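Local coordinates for ribosomal RNA small subunit methyltransferase E (Bacillus subtilis, PDB 1VHK), which probably methylates N3 of a specific uridine in the 16S RNA of the assembled 30S ribosomal subunit, using S-adenosyl-L-methionine as methyl donor, at residues Leu163-Glu177 and Val216-Gly230. Residues are numbered along the deposited sequence; the frame is centred on the assembly and turned at random.
Sequences LQRMQDFDKCVVAYE and VERLTEQDGVTCGLG
Strands 171-175 and 225-227 pair in parallel at one border of the six-stranded sheet of the methyltransferase domain, bridging V173 to V225, V174 to T226 and A175 to C227. Four backbone hydrogen bonds join them. V225 N gives to C172 O, and V174 N gives to V225 O at 3.0 Å. C227 N then meets V174 O at 2.8 Å, and Y176 N carries the pairing one residue past strand 171-175 to C227 O. The other side of strand 171-175 bonds to strand 200-205.

The helices preceding the two strands, 159-165 and 213-221, pack on the sheet face that bears V174. L219, buried there, puts CB 3.9 Å from V174 CG2, and its CD2 touches both L163 CD1 and SE of the selenomethionine M166, 3.7 Å from each; both side chains cross it at about a right angle. M166 is bent at chi2 and chi3, its methyl CE lying against Q222. A Schellman motif, with D223 at positive phi, ends helix 213-221 through G224 N to L219 O and D223 N to T220 O, after which the chain leads on to strand 225-227. Q222 N also reaches L219 O, from the opposite face of its plane to G224 N.

Farther along, the Y176 ring, swung anti to its own backbone N (chi1 -179°), takes V216 CG2 over the centre of one face in a CH-pi contact, 3.6 Å from the centroid. T226 CG2 approaches the same ring obliquely, and a water bridges T226 OG1 and Y176 O. On the opposite sheet face A175 CB touches L229 CD1, while helix 187-193 covers V173 and C227. The arrangement is typical of a layered parallel alpha/beta sheet with helices on both faces, here in the SPOUT-clan methyltransferase domain.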
loop_
_atom_site.group_PDB
_atom_site.type_symbol
_atom_site.label_atom_id
_atom_site.label_comp_id
_atom_site.label_asym_id
_atom_site.label_seq_id
_atom_site.Cartn_x
_atom_site.Cartn_y
_atom_site.Cartn_z
ATOM N N LEU A 163 -12.789 5.584 21.801
ATOM C CA LEU A 163 -12.178 5.341 23.103
ATOM C C LEU A 163 -12.763 4.133 23.814
ATOM O O LEU A 163 -12.014 3.399 24.455
ATOM C CB LEU A 163 -12.278 6.570 23.976
ATOM C CG LEU A 163 -11.095 7.496 24.148
ATOM C CD1 LEU A 163 -10.129 7.479 22.980
ATOM C CD2 LEU A 163 -11.595 8.923 24.394
ATOM N N GLN A 164 -14.061 3.864 23.691
ATOM C CA GLN A 164 -14.655 2.700 24.330
ATOM C C GLN A 164 -14.387 1.422 23.562
ATOM O O GLN A 164 -14.602 0.338 24.120
ATOM C CB GLN A 164 -16.163 2.863 24.560
ATOM N N ARG A 165 -13.933 1.494 22.325
ATOM C CA ARG A 165 -13.684 0.285 21.543
ATOM C C ARG A 165 -12.334 -0.328 21.877
ATOM O O ARG A 165 -12.171 -1.548 21.862
ATOM C CB ARG A 165 -13.762 0.620 20.042
ATOM C CG ARG A 165 -14.227 -0.537 19.172
ATOM C CD ARG A 165 -15.149 -0.062 18.068
ATOM N NE ARG A 165 -16.352 -0.875 17.920
ATOM C CZ ARG A 165 -16.357 -2.131 17.510
ATOM N NH1 ARG A 165 -15.205 -2.729 17.197
ATOM N NH2 ARG A 165 -17.500 -2.803 17.401
HETATM N N MSE A 166 -11.393 0.498 22.285
HETATM C CA MSE A 166 -10.022 0.149 22.577
HETATM C C MSE A 166 -9.815 -1.107 23.383
HETATM O O MSE A 166 -8.911 -1.918 23.111
HETATM C CB MSE A 166 -9.296 1.344 23.247
HETATM C CG MSE A 166 -9.567 2.629 22.486
HETATM SE SE MSE A 166 -8.053 3.736 22.216
HETATM C CE MSE A 166 -6.625 2.544 22.585
ATOM N N GLN A 167 -10.667 -1.334 24.370
ATOM C CA GLN A 167 -10.578 -2.474 25.260
ATOM C C GLN A 167 -10.655 -3.826 24.584
ATOM O O GLN A 167 -10.202 -4.847 25.132
ATOM C CB GLN A 167 -11.708 -2.339 26.297
ATOM C CG GLN A 167 -11.259 -2.577 27.737
ATOM C CD GLN A 167 -12.397 -2.230 28.693
ATOM O OE1 GLN A 167 -13.505 -2.743 28.495
ATOM N NE2 GLN A 167 -12.143 -1.355 29.654
ATOM N N ASP A 168 -11.274 -3.912 23.419
ATOM C CA ASP A 168 -11.465 -5.146 22.707
ATOM C C ASP A 168 -10.202 -5.658 22.040
ATOM O O ASP A 168 -10.100 -6.853 21.751
ATOM C CB ASP A 168 -12.562 -5.007 21.645
ATOM C CG ASP A 168 -13.840 -4.359 22.117
ATOM O OD1 ASP A 168 -14.749 -4.192 21.258
ATOM O OD2 ASP A 168 -13.977 -4.031 23.314
ATOM N N PHE A 169 -9.212 -4.802 21.793
ATOM C CA PHE A 169 -8.044 -5.287 21.078
ATOM C C PHE A 169 -6.868 -5.636 21.971
ATOM O O PHE A 169 -6.565 -4.931 22.915
ATOM C CB PHE A 169 -7.579 -4.248 20.046
ATOM C CG PHE A 169 -8.686 -3.647 19.235
ATOM C CD1 PHE A 169 -9.299 -2.474 19.635
ATOM C CD2 PHE A 169 -9.099 -4.243 18.058
ATOM C CE1 PHE A 169 -10.302 -1.906 18.873
ATOM C CE2 PHE A 169 -10.102 -3.697 17.305
ATOM C CZ PHE A 169 -10.684 -2.514 17.698
ATOM N N ASP A 170 -6.058 -6.576 21.483
ATOM C CA ASP A 170 -4.786 -6.884 22.129
ATOM C C ASP A 170 -3.884 -5.680 22.255
ATOM O O ASP A 170 -3.309 -5.494 23.346
ATOM C CB ASP A 170 -4.119 -8.044 21.369
ATOM C CG ASP A 170 -5.039 -9.262 21.419
ATOM O OD1 ASP A 170 -5.092 -10.064 20.474
ATOM O OD2 ASP A 170 -5.722 -9.387 22.468
ATOM N N LYS A 171 -3.676 -4.834 21.258
ATOM C CA LYS A 171 -2.819 -3.667 21.384
ATOM C C LYS A 171 -3.360 -2.489 20.573
ATOM O O LYS A 171 -4.079 -2.639 19.589
ATOM C CB LYS A 171 -1.393 -3.918 20.926
ATOM C CG LYS A 171 -0.473 -4.702 21.818
ATOM C CD LYS A 171 0.444 -3.788 22.620
ATOM C CE LYS A 171 1.306 -4.584 23.585
ATOM N NZ LYS A 171 0.490 -5.265 24.634
ATOM N N CYS A 172 -2.904 -1.287 20.905
ATOM C CA CYS A 172 -3.301 -0.115 20.181
ATOM C C CYS A 172 -2.138 0.826 19.934
ATOM O O CYS A 172 -1.561 1.320 20.888
ATOM C CB CYS A 172 -4.403 0.684 20.916
ATOM S SG CYS A 172 -4.713 2.280 20.024
ATOM N N VAL A 173 -1.817 1.102 18.669
ATOM C CA VAL A 173 -0.775 2.075 18.400
ATOM C C VAL A 173 -1.462 3.356 17.904
ATOM O O VAL A 173 -2.521 3.323 17.286
ATOM C CB VAL A 173 0.344 1.644 17.477
ATOM C CG1 VAL A 173 0.636 0.147 17.490
ATOM C CG2 VAL A 173 0.218 2.150 16.050
ATOM N N VAL A 174 -0.885 4.475 18.298
ATOM C CA VAL A 174 -1.314 5.786 17.855
ATOM C C VAL A 174 -0.196 6.394 16.994
ATOM O O VAL A 174 0.935 6.570 17.431
ATOM C CB VAL A 174 -1.688 6.715 19.008
ATOM C CG1 VAL A 174 -2.200 8.062 18.489
ATOM C CG2 VAL A 174 -2.750 6.071 19.896
ATOM N N ALA A 175 -0.513 6.590 15.725
ATOM C CA ALA A 175 0.458 7.119 14.755
ATOM C C ALA A 175 0.554 8.625 14.992
ATOM O O ALA A 175 -0.415 9.341 14.778
ATOM C CB ALA A 175 0.059 6.786 13.344
ATOM N N TYR A 176 1.634 9.004 15.645
ATOM C CA TYR A 176 1.830 10.374 16.117
ATOM C C TYR A 176 3.288 10.536 16.541
ATOM O O TYR A 176 3.883 9.585 17.064
ATOM C CB TYR A 176 0.969 10.577 17.372
ATOM C CG TYR A 176 1.032 11.953 17.969
ATOM C CD1 TYR A 176 0.322 12.996 17.389
ATOM C CD2 TYR A 176 1.748 12.211 19.145
ATOM C CE1 TYR A 176 0.323 14.258 17.947
ATOM C CE2 TYR A 176 1.760 13.479 19.707
ATOM C CZ TYR A 176 1.039 14.491 19.106
ATOM O OH TYR A 176 1.019 15.750 19.660
ATOM N N GLU A 177 3.815 11.746 16.412
ATOM C CA GLU A 177 5.199 11.951 16.893
ATOM C C GLU A 177 5.391 13.283 17.575
ATOM O O GLU A 177 4.892 14.346 17.168
ATOM C CB GLU A 177 6.159 11.735 15.709
ATOM C CG GLU A 177 7.312 10.800 16.091
ATOM C CD GLU A 177 8.362 10.740 15.007
ATOM O OE1 GLU A 177 9.558 10.664 15.368
ATOM O OE2 GLU A 177 8.023 10.792 13.803
ATOM N N VAL A 216 -4.552 12.843 22.071
ATOM C CA VAL A 216 -3.474 11.887 22.353
ATOM C C VAL A 216 -3.561 11.455 23.812
ATOM O O VAL A 216 -3.653 10.268 24.128
ATOM C CB VAL A 216 -2.080 12.406 22.028
ATOM C CG1 VAL A 216 -1.018 11.349 22.350
ATOM C CG2 VAL A 216 -1.967 12.812 20.565
ATOM N N GLU A 217 -3.632 12.445 24.701
ATOM C CA GLU A 217 -3.822 12.197 26.117
ATOM C C GLU A 217 -4.917 11.190 26.411
ATOM O O GLU A 217 -4.674 10.264 27.197
ATOM C CB GLU A 217 -4.091 13.513 26.850
ATOM C CG GLU A 217 -2.827 14.281 27.197
ATOM C CD GLU A 217 -3.044 15.275 28.320
ATOM O OE1 GLU A 217 -3.159 14.841 29.487
ATOM O OE2 GLU A 217 -3.106 16.503 28.052
ATOM N N ARG A 218 -6.095 11.279 25.810
ATOM C CA ARG A 218 -7.158 10.289 26.059
ATOM C C ARG A 218 -6.820 8.919 25.480
ATOM O O ARG A 218 -7.140 7.880 26.082
ATOM C CB ARG A 218 -8.476 10.794 25.471
ATOM C CG ARG A 218 -8.472 12.287 25.211
ATOM C CD ARG A 218 -9.536 13.015 25.999
ATOM N NE ARG A 218 -9.782 12.418 27.295
ATOM C CZ ARG A 218 -9.049 12.490 28.388
ATOM N NH1 ARG A 218 -7.917 13.186 28.406
ATOM N NH2 ARG A 218 -9.443 11.871 29.498
ATOM N N LEU A 219 -6.171 8.903 24.307
ATOM C CA LEU A 219 -5.765 7.630 23.707
ATOM C C LEU A 219 -4.697 6.953 24.560
ATOM O O LEU A 219 -4.820 5.781 24.890
ATOM C CB LEU A 219 -5.294 7.813 22.257
ATOM C CG LEU A 219 -6.363 8.255 21.264
ATOM C CD1 LEU A 219 -5.773 9.018 20.098
ATOM C CD2 LEU A 219 -7.190 7.082 20.770
ATOM N N THR A 220 -3.706 7.702 25.026
ATOM C CA THR A 220 -2.625 7.156 25.837
ATOM C C THR A 220 -3.086 6.592 27.166
ATOM O O THR A 220 -2.518 5.583 27.636
ATOM C CB THR A 220 -1.525 8.201 26.058
ATOM O OG1 THR A 220 -2.127 9.498 25.899
ATOM C CG2 THR A 220 -0.413 8.070 25.041
ATOM N N GLU A 221 -4.137 7.153 27.764
ATOM C CA GLU A 221 -4.671 6.634 29.018
ATOM C C GLU A 221 -5.536 5.404 28.794
ATOM O O GLU A 221 -5.751 4.601 29.711
ATOM C CB GLU A 221 -5.365 7.704 29.840
ATOM C CG GLU A 221 -6.386 8.526 29.101
ATOM C CD GLU A 221 -6.925 9.708 29.878
ATOM O OE1 GLU A 221 -6.120 10.537 30.350
ATOM O OE2 GLU A 221 -8.164 9.841 29.981
ATOM N N GLN A 222 -5.941 5.156 27.541
ATOM C CA GLN A 222 -6.654 3.943 27.174
ATOM C C GLN A 222 -5.662 2.880 26.689
ATOM O O GLN A 222 -6.044 1.938 25.983
ATOM C CB GLN A 222 -7.669 4.184 26.063
ATOM C CG GLN A 222 -8.897 4.977 26.427
ATOM C CD GLN A 222 -9.777 4.314 27.469
ATOM O OE1 GLN A 222 -10.233 3.180 27.304
ATOM N NE2 GLN A 222 -10.028 5.018 28.569
ATOM N N ASP A 223 -4.388 3.039 27.024
ATOM C CA ASP A 223 -3.340 2.133 26.624
ATOM C C ASP A 223 -2.864 2.328 25.188
ATOM O O ASP A 223 -2.165 1.448 24.668
ATOM C CB ASP A 223 -3.738 0.664 26.815
ATOM C CG ASP A 223 -3.829 0.328 28.293
ATOM O OD1 ASP A 223 -4.586 -0.609 28.611
ATOM O OD2 ASP A 223 -3.159 1.037 29.082
ATOM N N GLY A 224 -3.241 3.426 24.555
ATOM C CA GLY A 224 -2.761 3.660 23.183
ATOM C C GLY A 224 -1.301 4.121 23.337
ATOM O O GLY A 224 -1.027 4.848 24.306
ATOM N N VAL A 225 -0.414 3.619 22.497
ATOM C CA VAL A 225 0.992 4.013 22.586
ATOM C C VAL A 225 1.424 4.758 21.327
ATOM O O VAL A 225 1.433 4.154 20.248
ATOM C CB VAL A 225 1.913 2.800 22.780
ATOM C CG1 VAL A 225 3.375 3.185 22.693
ATOM C CG2 VAL A 225 1.597 2.079 24.078
ATOM N N THR A 226 1.854 6.004 21.476
ATOM C CA THR A 226 2.295 6.813 20.367
ATOM C C THR A 226 3.557 6.282 19.701
ATOM O O THR A 226 4.523 5.916 20.364
ATOM C CB THR A 226 2.508 8.289 20.738
ATOM O OG1 THR A 226 3.618 8.428 21.606
ATOM C CG2 THR A 226 1.253 8.888 21.330
ATOM N N CYS A 227 3.551 6.254 18.366
ATOM C CA CYS A 227 4.635 5.732 17.575
ATOM C C CYS A 227 4.862 6.572 16.310
ATOM O O CYS A 227 3.888 6.991 15.661
ATOM C CB CYS A 227 4.326 4.317 17.052
ATOM S SG CYS A 227 4.204 3.032 18.272
ATOM N N GLY A 228 6.132 6.714 15.962
ATOM C CA GLY A 228 6.473 7.417 14.738
ATOM C C GLY A 228 6.550 6.348 13.624
ATOM O O GLY A 228 6.804 5.186 13.953
ATOM N N LEU A 229 6.281 6.730 12.402
ATOM C CA LEU A 229 6.282 5.836 11.258
ATOM C C LEU A 229 7.338 6.276 10.248
ATOM O O LEU A 229 7.049 6.419 9.058
ATOM C CB LEU A 229 4.887 5.919 10.590
ATOM C CG LEU A 229 3.739 5.372 11.440
ATOM C CD1 LEU A 229 2.461 5.300 10.634
ATOM C CD2 LEU A 229 4.104 3.994 12.012
ATOM N N GLY A 230 8.529 6.573 10.758
ATOM C CA GLY A 230 9.633 7.086 9.944
ATOM C C GLY A 230 9.757 8.591 10.197
ATOM O O GLY A 230 8.878 9.228 10.791
HETATM O O HOH W 1 5.510 8.936 19.162
#